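Local structure of flavin prenyltransferase PAD1, mitochondrial (Aspergillus niger, 6QLG) at residues B[52-55]-B[56-59]; B[192-196]-B[197-201]; B[207-210]-B[211-214]. The protein probably makes the prenylated FMN cofactor of the ferulic acid decarboxylase FDC1 by joining a dimethylallyl group to the N5 and C6 atoms of reduced FMN. All coordinates share one frame; numbering follows the deposited sequence.

Overall arrangement
The three contacts follow one another along the chain. Contact 1 opens helix 53-65, the helix of the first beta-alpha-beta unit; contacts 2 and 3 are the entry to and exit from helix 197-210, which they share without touching, their centres about 19 Å apart. Contact 1 lies about 15 Å from each, centre to centre, and touches both where the two helices pack: Lys58 NZ forms a salt bridge with Glu198 OE2 at 2.7 Å, and Val59 CG2 packs on Met208 SD at 4.0 Å. Gly52 sits about 7 Å from FMN at the nearest atoms. Arg207 of contact 3 binds dimethylallyl diphosphate directly, and the Ile192 side chain of contact 2 comes to about 7 Å from it, nearest atoms again.

Contact 1: B[52-55]-B[56-59]; sequences GAML and GIKV
The first turns of helix 53-65, which links strands 42-47 and 69-74 in a beta-alpha-beta unit, begin just after the FMN-binding residues Gly49 to Thr51, with Gly52 between. Ala53 O starts the regular bonding, accepting from Ile57 N at 3.1 Å, with a weak second bond from Gly56 N. The pattern continues with Lys58 N to Met54 O at 2.9 Å and Val59 N to Leu55 O at 3.1 Å.

Met54 carries most of the side-chain contact. Its CG lies anti to the backbone N (chi1 -168°), and bends at chi2 and chi3 fold the thioether back alongside Ile57, so that Met54 CE is 4.1 Å from Ile57 CD1 and Met54 SD is near Ile57 CG2, the two side chains crossing at a slant. Nearer its root, Met54 CG meets Lys58 CG at 4.1 Å. An unbranched, flexible methionine suits this place, since it can bend to meet both. The ammonium of Lys58 is carried on to Glu198 and Asp202, with which it forms salt bridges. Gly52 has a positive phi of 116°, a conformation that glycine, lacking a side chain, adopts readily; Glu85 accepts from its N. With the carbonyls of Ala53, Met54 and Leu55 bonded and the lysine charge matched, Leu55 packs on Ile201 of helix 197-210, Val59 on Val205, and the Lys58 stem on both.

Contact 2: B[192-196]-B[197-201]; sequences IKAGS and IEDLI
Ser196 and Asp199 meet through a capping bond: Asp199 N donates to Ser196 OG at 3.2 Å, with an N-H...O angle of 150°. Ser196 is the N-cap of helix 197-210, and its OG stands between the backbone N and the carbonyl carbon (chi1 68°), which turns the hydroxyl over the first turn of the helix. The same amide makes a weak second bond to Ser196 O. A short hydroxyl side chain is well suited here, because it replaces the acceptor that a preceding turn would have supplied.

Asp199 answers from the helix side. Its carboxylate reaches back across the turn, and OD2 takes the N-H of Gly195 at 3.2 Å through its anti lone pair, the one away from OD1. The loop before the helix is thus fastened one residue ahead of the cap.

Beneath these polar bonds lies a small apolar patch. Ala194 CB is 3.6 Å from both Asp199 CB and Leu200 CG, so its methyl touches both stems at once; a small side chain suits so close an approach. Ile192 CD1 is 4.0 Å from Leu200 CD2, the side chains passing at a slant, and 3.8 Å from Asp199 O.

Farther out, Glu198 OE2 forms a salt bridge with Lys58 on helix 53-65, and Ile201 packs on the same helix. Ile197 of a neighbouring subunit packs on Leu200, and Ser196 of that subunit on Ile197. The acidic side chains of Glu198 and Asp199 sit at the N-terminal end of the helix, where the helix dipole would be expected to favour their negative charge.

Contact 3: B[207-210]-B[211-214]; sequences RMLD and LFDL. With DMA (dimethylallyl diphosphate), chain N.
Met208 O accepts from Leu211 N at 3.1 Å as helix 197-210 runs out, and a type I turn from Asp210 to Asp213 follows, closed by Asp213 N to Asp210 O. Leu209 O is gripped twice, by Phe212 N at 3.1 Å and by Leu214 N at 3.0 Å, the two donors arriving from opposite faces of its carbonyl plane. Asp213 takes a positive phi (55°) that turns the chain back.

Across this bend Leu214 CB meets Leu209 CB at 4.1 Å, and Leu209 CD2 lies 4.3 Å from Phe212 CD2. The Phe212 ring directs its edge at Leu209 CA. These bulky apolar residues suit a buried bend: Leu209 and Leu214 both pack on Leu63 of helix 53-65, while Phe212 lies against Ile43 and Val157 of the sheet.

The other face of the helix end is polar. Arg207, bent at chi2 and chi3, curls so that its guanidinium meets the diphosphate of dimethylallyl diphosphate edge-on. Arg207 NE donates to O3B of the ligand at 2.8 Å, nearly straight at 168°, and Arg207 NH2 donates to its O3A, which lies at the edge and in the guanidinium plane, at 3.2 Å. Arg207 NH1 makes a weak, salt-bridging bond with Asp210 OD2, one turn on, at 3.4 Å. Asp210 OD1 in turn pairs with Arg221, and Arg207 NH2 with Glu152 of a third subunit, so acidic partners probably help to set the guanidinium's rotation. Lys151 and Ser112 of that subunit also bind the diphosphate.

The backbone arrangement is a Schellman motif with Asp213 as C-prime residue, and it ends the helix whose Arg207 belongs to an intersubunit diphosphate pocket.

Contact 1: B[52-55]-B[56-59]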
ATOM      1  N   GLY B  52     -13.244  28.363 -17.856  1.00 25.20           N
ATOM      2  CA  GLY B  52     -12.450  29.309 -17.095  1.00 21.74           C
ATOM      3  C   GLY B  52     -11.299  29.893 -17.889  1.00 22.16           C
ATOM      4  O   GLY B  52     -10.225  30.150 -17.338  1.00 23.32           O
ATOM      5  N   ALA B  53     -11.514  30.107 -19.190  1.00 22.23           N
ATOM      6  CA  ALA B  53     -10.459  30.657 -20.036  1.00 22.09           C
ATOM      7  C   ALA B  53     -10.001  32.028 -19.553  1.00 23.69           C
ATOM      8  O   ALA B  53      -8.825  32.375 -19.705  1.00 22.33           O
ATOM      9  CB  ALA B  53     -10.935  30.738 -21.487  1.00 20.34           C
ATOM     10  N   MET B  54     -10.909  32.814 -18.961  1.00 23.42           N
ATOM     11  CA  MET B  54     -10.535  34.135 -18.461  1.00 23.97           C
ATOM     12  C   MET B  54      -9.473  34.051 -17.371  1.00 27.93           C
ATOM     13  O   MET B  54      -8.702  34.999 -17.185  1.00 27.55           O
ATOM     14  CB  MET B  54     -11.770  34.873 -17.943  1.00 23.30           C
ATOM     15  CG  MET B  54     -11.543  36.358 -17.668  1.00 38.72           C
ATOM     16  SD  MET B  54     -10.930  37.293 -19.090  1.00 36.93           S
ATOM     17  CE  MET B  54     -12.139  36.850 -20.320  1.00 23.07           C
ATOM     18  N   LEU B  55      -9.415  32.932 -16.642  1.00 23.76           N
ATOM     19  CA  LEU B  55      -8.359  32.760 -15.647  1.00 24.63           C
ATOM     20  C   LEU B  55      -6.981  32.788 -16.299  1.00 21.95           C
ATOM     21  O   LEU B  55      -6.061  33.445 -15.796  1.00 23.97           O
ATOM     22  CB  LEU B  55      -8.561  31.452 -14.879  1.00 23.50           C
ATOM     23  CG  LEU B  55      -9.843  31.301 -14.057  1.00 22.85           C
ATOM     24  CD1 LEU B  55      -9.932  29.903 -13.459  1.00 23.98           C
ATOM     25  CD2 LEU B  55      -9.912  32.355 -12.967  1.00 26.07           C
ATOM     26  N   GLY B  56      -6.821  32.088 -17.423  1.00 21.45           N
ATOM     27  CA  GLY B  56      -5.537  32.091 -18.104  1.00 23.63           C
ATOM     28  C   GLY B  56      -5.227  33.424 -18.760  1.00 24.30           C
ATOM     29  O   GLY B  56      -4.075  33.869 -18.770  1.00 21.04           O
ATOM     30  N   ILE B  57      -6.248  34.078 -19.319  1.00 21.22           N
ATOM     31  CA  ILE B  57      -6.043  35.390 -19.929  1.00 25.19           C
ATOM     32  C   ILE B  57      -5.557  36.390 -18.888  1.00 24.61           C
ATOM     33  O   ILE B  57      -4.617  37.158 -19.133  1.00 24.22           O
ATOM     34  CB  ILE B  57      -7.336  35.867 -20.617  1.00 27.81           C
ATOM     35  CG1 ILE B  57      -7.613  35.035 -21.872  1.00 24.90           C
ATOM     36  CG2 ILE B  57      -7.245  37.344 -20.972  1.00 27.05           C
ATOM     37  CD1 ILE B  57      -9.053  35.093 -22.338  1.00 26.25           C
ATOM     38  N   LYS B  58      -6.171  36.385 -17.704  1.00 22.25           N
ATOM     39  CA  LYS B  58      -5.775  37.337 -16.672  1.00 23.95           C
ATOM     40  C   LYS B  58      -4.415  36.998 -16.077  1.00 29.03           C
ATOM     41  O   LYS B  58      -3.718  37.893 -15.585  1.00 25.23           O
ATOM     42  CB  LYS B  58      -6.841  37.403 -15.582  1.00 26.68           C
ATOM     43  CG  LYS B  58      -8.145  38.025 -16.056  1.00 30.54           C
ATOM     44  CD  LYS B  58      -8.865  38.733 -14.926  1.00 38.81           C
ATOM     45  CE  LYS B  58      -9.577  39.977 -15.424  1.00 41.98           C
ATOM     46  NZ  LYS B  58      -9.186  41.178 -14.635  1.00 49.93           N
ATOM     47  N   VAL B  59      -4.015  35.724 -16.110  1.00 21.87           N
ATOM     48  CA  VAL B  59      -2.668  35.373 -15.673  1.00 22.31           C
ATOM     49  C   VAL B  59      -1.633  35.967 -16.622  1.00 24.92           C
ATOM     50  O   VAL B  59      -0.614  36.518 -16.188  1.00 23.97           O
ATOM     51  CB  VAL B  59      -2.521  33.844 -15.551  1.00 24.94           C
ATOM     52  CG1 VAL B  59      -1.054  33.446 -15.557  1.00 19.94           C
ATOM     53  CG2 VAL B  59      -3.200  33.343 -14.278  1.00 21.46           C
TER

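Contact 2: B[192-196]-B[197-201]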
ATOM      1  N   ILE B 192     -13.560  38.451   0.435  1.00 28.26           N
ATOM      2  CA  ILE B 192     -13.119  39.764  -0.024  1.00 28.43           C
ATOM      3  C   ILE B 192     -14.283  40.699  -0.313  1.00 32.60           C
ATOM      4  O   ILE B 192     -14.056  41.884  -0.586  1.00 31.88           O
ATOM      5  CB  ILE B 192     -12.234  39.650  -1.283  1.00 32.19           C
ATOM      6  CG1 ILE B 192     -13.087  39.328  -2.514  1.00 28.40           C
ATOM      7  CG2 ILE B 192     -11.150  38.602  -1.083  1.00 29.14           C
ATOM      8  CD1 ILE B 192     -12.323  39.413  -3.822  1.00 30.33           C
ATOM      9  N   LYS B 193     -15.516  40.197  -0.255  1.00 33.42           N
ATOM     10  CA  LYS B 193     -16.723  40.981  -0.515  1.00 35.60           C
ATOM     11  C   LYS B 193     -16.637  41.666  -1.881  1.00 39.18           C
ATOM     12  O   LYS B 193     -16.557  42.888  -2.007  1.00 38.12           O
ATOM     13  CB  LYS B 193     -16.964  41.993   0.610  1.00 37.24           C
ATOM     14  CG  LYS B 193     -17.203  41.347   1.970  1.00 41.81           C
ATOM     15  CD  LYS B 193     -17.575  42.379   3.021  1.00 47.09           C
ATOM     16  CE  LYS B 193     -16.407  42.661   3.952  1.00 46.98           C
ATOM     17  NZ  LYS B 193     -16.803  43.541   5.085  1.00 54.83           N
ATOM     18  N   ALA B 194     -16.655  40.823  -2.909  1.00 33.61           N
ATOM     19  CA  ALA B 194     -16.471  41.284  -4.274  1.00 31.09           C
ATOM     20  C   ALA B 194     -17.746  41.914  -4.820  1.00 33.07           C
ATOM     21  O   ALA B 194     -18.862  41.498  -4.497  1.00 35.87           O
ATOM     22  CB  ALA B 194     -16.047  40.124  -5.174  1.00 31.20           C
ATOM     23  N   GLY B 195     -17.565  42.929  -5.660  1.00 35.86           N
ATOM     24  CA  GLY B 195     -18.653  43.557  -6.371  1.00 35.47           C
ATOM     25  C   GLY B 195     -18.834  43.085  -7.796  1.00 37.22           C
ATOM     26  O   GLY B 195     -19.728  43.579  -8.489  1.00 35.95           O
ATOM     27  N   SER B 196     -18.016  42.140  -8.253  1.00 33.21           N
ATOM     28  CA  SER B 196     -18.087  41.653  -9.623  1.00 32.51           C
ATOM     29  C   SER B 196     -17.373  40.313  -9.707  1.00 32.63           C
ATOM     30  O   SER B 196     -16.581  39.952  -8.833  1.00 28.11           O
ATOM     31  CB  SER B 196     -17.462  42.647 -10.605  1.00 28.89           C
ATOM     32  OG  SER B 196     -16.061  42.720 -10.416  1.00 33.77           O
ATOM     33  N   ILE B 197     -17.669  39.578 -10.784  1.00 29.91           N
ATOM     34  CA  ILE B 197     -16.958  38.332 -11.056  1.00 30.20           C
ATOM     35  C   ILE B 197     -15.465  38.598 -11.197  1.00 33.69           C
ATOM     36  O   ILE B 197     -14.629  37.836 -10.694  1.00 27.03           O
ATOM     37  CB  ILE B 197     -17.530  37.661 -12.319  1.00 32.34           C
ATOM     38  CG1 ILE B 197     -18.947  37.142 -12.065  1.00 29.32           C
ATOM     39  CG2 ILE B 197     -16.620  36.534 -12.792  1.00 32.24           C
ATOM     40  CD1 ILE B 197     -19.650  36.676 -13.325  1.00 32.89           C
ATOM     41  N   GLU B 198     -15.111  39.698 -11.867  1.00 30.44           N
ATOM     42  CA  GLU B 198     -13.708  40.008 -12.121  1.00 30.07           C
ATOM     43  C   GLU B 198     -12.926  40.215 -10.830  1.00 26.71           C
ATOM     44  O   GLU B 198     -11.737  39.880 -10.768  1.00 28.47           O
ATOM     45  CB  GLU B 198     -13.611  41.247 -13.015  1.00 31.14           C
ATOM     46  CG  GLU B 198     -12.196  41.633 -13.397  1.00 39.65           C
ATOM     47  CD  GLU B 198     -12.152  42.791 -14.375  1.00 51.91           C
ATOM     48  OE1 GLU B 198     -13.066  43.643 -14.334  1.00 49.09           O
ATOM     49  OE2 GLU B 198     -11.202  42.850 -15.184  1.00 47.87           O
ATOM     50  N   ASP B 199     -13.566  40.764  -9.794  1.00 29.51           N
ATOM     51  CA  ASP B 199     -12.891  40.925  -8.508  1.00 26.60           C
ATOM     52  C   ASP B 199     -12.467  39.577  -7.939  1.00 27.82           C
ATOM     53  O   ASP B 199     -11.344  39.427  -7.444  1.00 27.24           O
ATOM     54  CB  ASP B 199     -13.802  41.645  -7.515  1.00 29.54           C
ATOM     55  CG  ASP B 199     -13.980  43.112  -7.840  1.00 34.99           C
ATOM     56  OD1 ASP B 199     -13.133  43.674  -8.569  1.00 31.31           O
ATOM     57  OD2 ASP B 199     -14.968  43.703  -7.358  1.00 33.04           O
ATOM     58  N   LEU B 200     -13.357  38.587  -7.993  1.00 26.53           N
ATOM     59  CA  LEU B 200     -13.013  37.261  -7.495  1.00 26.20           C
ATOM     60  C   LEU B 200     -11.929  36.618  -8.352  1.00 26.70           C
ATOM     61  O   LEU B 200     -11.018  35.969  -7.825  1.00 27.69           O
ATOM     62  CB  LEU B 200     -14.268  36.390  -7.435  1.00 25.50           C
ATOM     63  CG  LEU B 200     -15.289  36.842  -6.385  1.00 25.79           C
ATOM     64  CD1 LEU B 200     -16.665  36.234  -6.622  1.00 23.25           C
ATOM     65  CD2 LEU B 200     -14.796  36.519  -4.977  1.00 25.24           C
ATOM     66  N   ILE B 201     -11.996  36.810  -9.673  1.00 26.73           N
ATOM     67  CA  ILE B 201     -10.961  36.281 -10.556  1.00 27.00           C
ATOM     68  C   ILE B 201      -9.611  36.914 -10.237  1.00 27.74           C
ATOM     69  O   ILE B 201      -8.583  36.226 -10.193  1.00 25.90           O
ATOM     70  CB  ILE B 201     -11.347  36.500 -12.031  1.00 32.42           C
ATOM     71  CG1 ILE B 201     -12.606  35.707 -12.386  1.00 28.04           C
ATOM     72  CG2 ILE B 201     -10.204  36.090 -12.947  1.00 32.28           C
ATOM     73  CD1 ILE B 201     -12.995  35.812 -13.847  1.00 27.25           C
TER

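Contact 3: B[207-210]-B[211-214]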
ATOM      1  N   ARG B 207      -3.487  34.877  -6.008  1.00 24.03           N
ATOM      2  CA  ARG B 207      -3.094  33.770  -5.144  1.00 28.49           C
ATOM      3  C   ARG B 207      -2.340  32.697  -5.918  1.00 26.98           C
ATOM      4  O   ARG B 207      -1.447  32.047  -5.362  1.00 24.02           O
ATOM      5  CB  ARG B 207      -4.326  33.178  -4.458  1.00 23.26           C
ATOM      6  CG  ARG B 207      -5.044  34.155  -3.538  1.00 26.04           C
ATOM      7  CD  ARG B 207      -4.265  34.396  -2.250  1.00 28.59           C
ATOM      8  NE  ARG B 207      -4.409  33.278  -1.320  1.00 35.66           N
ATOM      9  CZ  ARG B 207      -3.474  32.359  -1.104  1.00 34.89           C
ATOM     10  NH1 ARG B 207      -2.316  32.422  -1.747  1.00 36.79           N
ATOM     11  NH2 ARG B 207      -3.697  31.373  -0.244  1.00 35.65           N
ATOM     12  N   MET B 208      -2.684  32.494  -7.194  1.00 25.46           N
ATOM     13  CA  MET B 208      -1.908  31.594  -8.043  1.00 26.17           C
ATOM     14  C   MET B 208      -0.458  32.044  -8.131  1.00 27.49           C
ATOM     15  O   MET B 208       0.469  31.247  -7.943  1.00 25.11           O
ATOM     16  CB  MET B 208      -2.509  31.536  -9.448  1.00 27.22           C
ATOM     17  CG  MET B 208      -3.850  30.855  -9.567  1.00 27.45           C
ATOM     18  SD  MET B 208      -4.518  31.123 -11.222  1.00 24.54           S
ATOM     19  CE  MET B 208      -6.267  30.901 -10.902  1.00 19.91           C
ATOM     20  N   LEU B 209      -0.244  33.328  -8.429  1.00 22.29           N
ATOM     21  CA  LEU B 209       1.104  33.827  -8.662  1.00 25.47           C
ATOM     22  C   LEU B 209       1.907  33.955  -7.374  1.00 24.99           C
ATOM     23  O   LEU B 209       3.135  34.081  -7.439  1.00 26.27           O
ATOM     24  CB  LEU B 209       1.040  35.168  -9.394  1.00 24.79           C
ATOM     25  CG  LEU B 209       0.319  35.115 -10.745  1.00 31.54           C
ATOM     26  CD1 LEU B 209       0.433  36.441 -11.482  1.00 30.24           C
ATOM     27  CD2 LEU B 209       0.849  33.975 -11.607  1.00 28.72           C
ATOM     28  N   ASP B 210       1.244  33.925  -6.212  1.00 26.88           N
ATOM     29  CA  ASP B 210       1.970  33.818  -4.949  1.00 26.48           C
ATOM     30  C   ASP B 210       2.851  32.578  -4.919  1.00 28.64           C
ATOM     31  O   ASP B 210       3.928  32.594  -4.313  1.00 29.43           O
ATOM     32  CB  ASP B 210       0.992  33.782  -3.772  1.00 29.58           C
ATOM     33  CG  ASP B 210       0.448  35.151  -3.416  1.00 34.14           C
ATOM     34  OD1 ASP B 210       1.059  36.162  -3.817  1.00 31.87           O
ATOM     35  OD2 ASP B 210      -0.591  35.211  -2.725  1.00 34.18           O
ATOM     36  N   LEU B 211       2.411  31.495  -5.563  1.00 26.64           N
ATOM     37  CA  LEU B 211       3.177  30.256  -5.579  1.00 28.87           C
ATOM     38  C   LEU B 211       4.461  30.367  -6.389  1.00 30.25           C
ATOM     39  O   LEU B 211       5.329  29.498  -6.264  1.00 30.67           O
ATOM     40  CB  LEU B 211       2.306  29.121  -6.114  1.00 27.41           C
ATOM     41  CG  LEU B 211       1.128  28.785  -5.197  1.00 28.76           C
ATOM     42  CD1 LEU B 211       0.040  28.031  -5.945  1.00 26.90           C
ATOM     43  CD2 LEU B 211       1.609  27.992  -3.990  1.00 25.76           C
ATOM     44  N   PHE B 212       4.601  31.406  -7.213  1.00 27.51           N
ATOM     45  CA  PHE B 212       5.855  31.718  -7.885  1.00 27.93           C
ATOM     46  C   PHE B 212       6.580  32.881  -7.223  1.00 33.54           C
ATOM     47  O   PHE B 212       7.476  33.474  -7.836  1.00 33.74           O
ATOM     48  CB  PHE B 212       5.606  32.026  -9.362  1.00 29.05           C
ATOM     49  CG  PHE B 212       4.954  30.903 -10.117  1.00 31.52           C
ATOM     50  CD1 PHE B 212       5.715  29.887 -10.669  1.00 29.62           C
ATOM     51  CD2 PHE B 212       3.577  30.863 -10.272  1.00 28.77           C
ATOM     52  CE1 PHE B 212       5.117  28.851 -11.364  1.00 26.76           C
ATOM     53  CE2 PHE B 212       2.972  29.830 -10.964  1.00 31.96           C
ATOM     54  CZ  PHE B 212       3.743  28.823 -11.511  1.00 25.28           C
ATOM     55  N   ASP B 213       6.198  33.219  -5.989  0.53 31.56           N
ATOM     56  CA  ASP B 213       6.755  34.352  -5.252  0.53 34.08           C
ATOM     57  C   ASP B 213       6.616  35.645  -6.051  0.53 35.86           C
ATOM     58  O   ASP B 213       7.573  36.398  -6.248  0.53 36.83           O
ATOM     59  CB  ASP B 213       8.209  34.085  -4.859  0.53 34.27           C
ATOM     60  CG  ASP B 213       8.366  32.809  -4.056  0.53 35.59           C
ATOM     61  OD1 ASP B 213       7.607  32.621  -3.081  0.53 33.85           O
ATOM     62  OD2 ASP B 213       9.247  31.993  -4.398  0.53 34.98           O
ATOM     63  N   LEU B 214       5.394  35.896  -6.518  1.00 35.29           N
ATOM     64  CA  LEU B 214       5.053  37.094  -7.270  1.00 32.65           C
ATOM     65  C   LEU B 214       3.859  37.767  -6.610  1.00 36.91           C
ATOM     66  O   LEU B 214       2.893  37.100  -6.226  1.00 29.94           O
ATOM     67  CB  LEU B 214       4.729  36.767  -8.733  1.00 30.95           C
ATOM     68  CG  LEU B 214       5.904  36.327  -9.607  1.00 35.00           C
ATOM     69  CD1 LEU B 214       5.398  35.666 -10.880  1.00 30.13           C
ATOM     70  CD2 LEU B 214       6.810  37.509  -9.932  1.00 34.10           C
TER
HETATM   71  C1  DMA N 301      -8.599  32.375   3.796  1.00 51.77           C
HETATM   72  O1  DMA N 301      -7.310  32.326   3.248  1.00 54.58           O
HETATM   73  C2  DMA N 301      -8.512  32.363   5.320  1.00 46.48           C
HETATM   74  C3  DMA N 301      -9.030  33.349   6.023  1.00 44.96           C
HETATM   75  C4  DMA N 301      -8.931  33.326   7.545  1.00 41.22           C
HETATM   76  C5  DMA N 301      -9.725  34.515   5.325  1.00 46.49           C
HETATM   77  PA  DMA N 301      -6.784  30.896   2.613  1.00 60.84           P
HETATM   78  O1A DMA N 301      -7.793  29.811   2.918  1.00 49.40           O
HETATM   79  O2A DMA N 301      -5.447  30.533   3.210  1.00 47.34           O
HETATM   80  O3A DMA N 301      -6.613  31.040   0.981  1.00 56.86           O
HETATM   81  PB  DMA N 301      -7.509  32.072   0.065  1.00 52.80           P
HETATM   82  O1B DMA N 301      -8.890  32.196   0.657  1.00 52.71           O
HETATM   83  O2B DMA N 301      -7.630  31.529  -1.340  1.00 56.09           O
HETATM   84  O3B DMA N 301      -6.835  33.423   0.042  1.00 53.25           O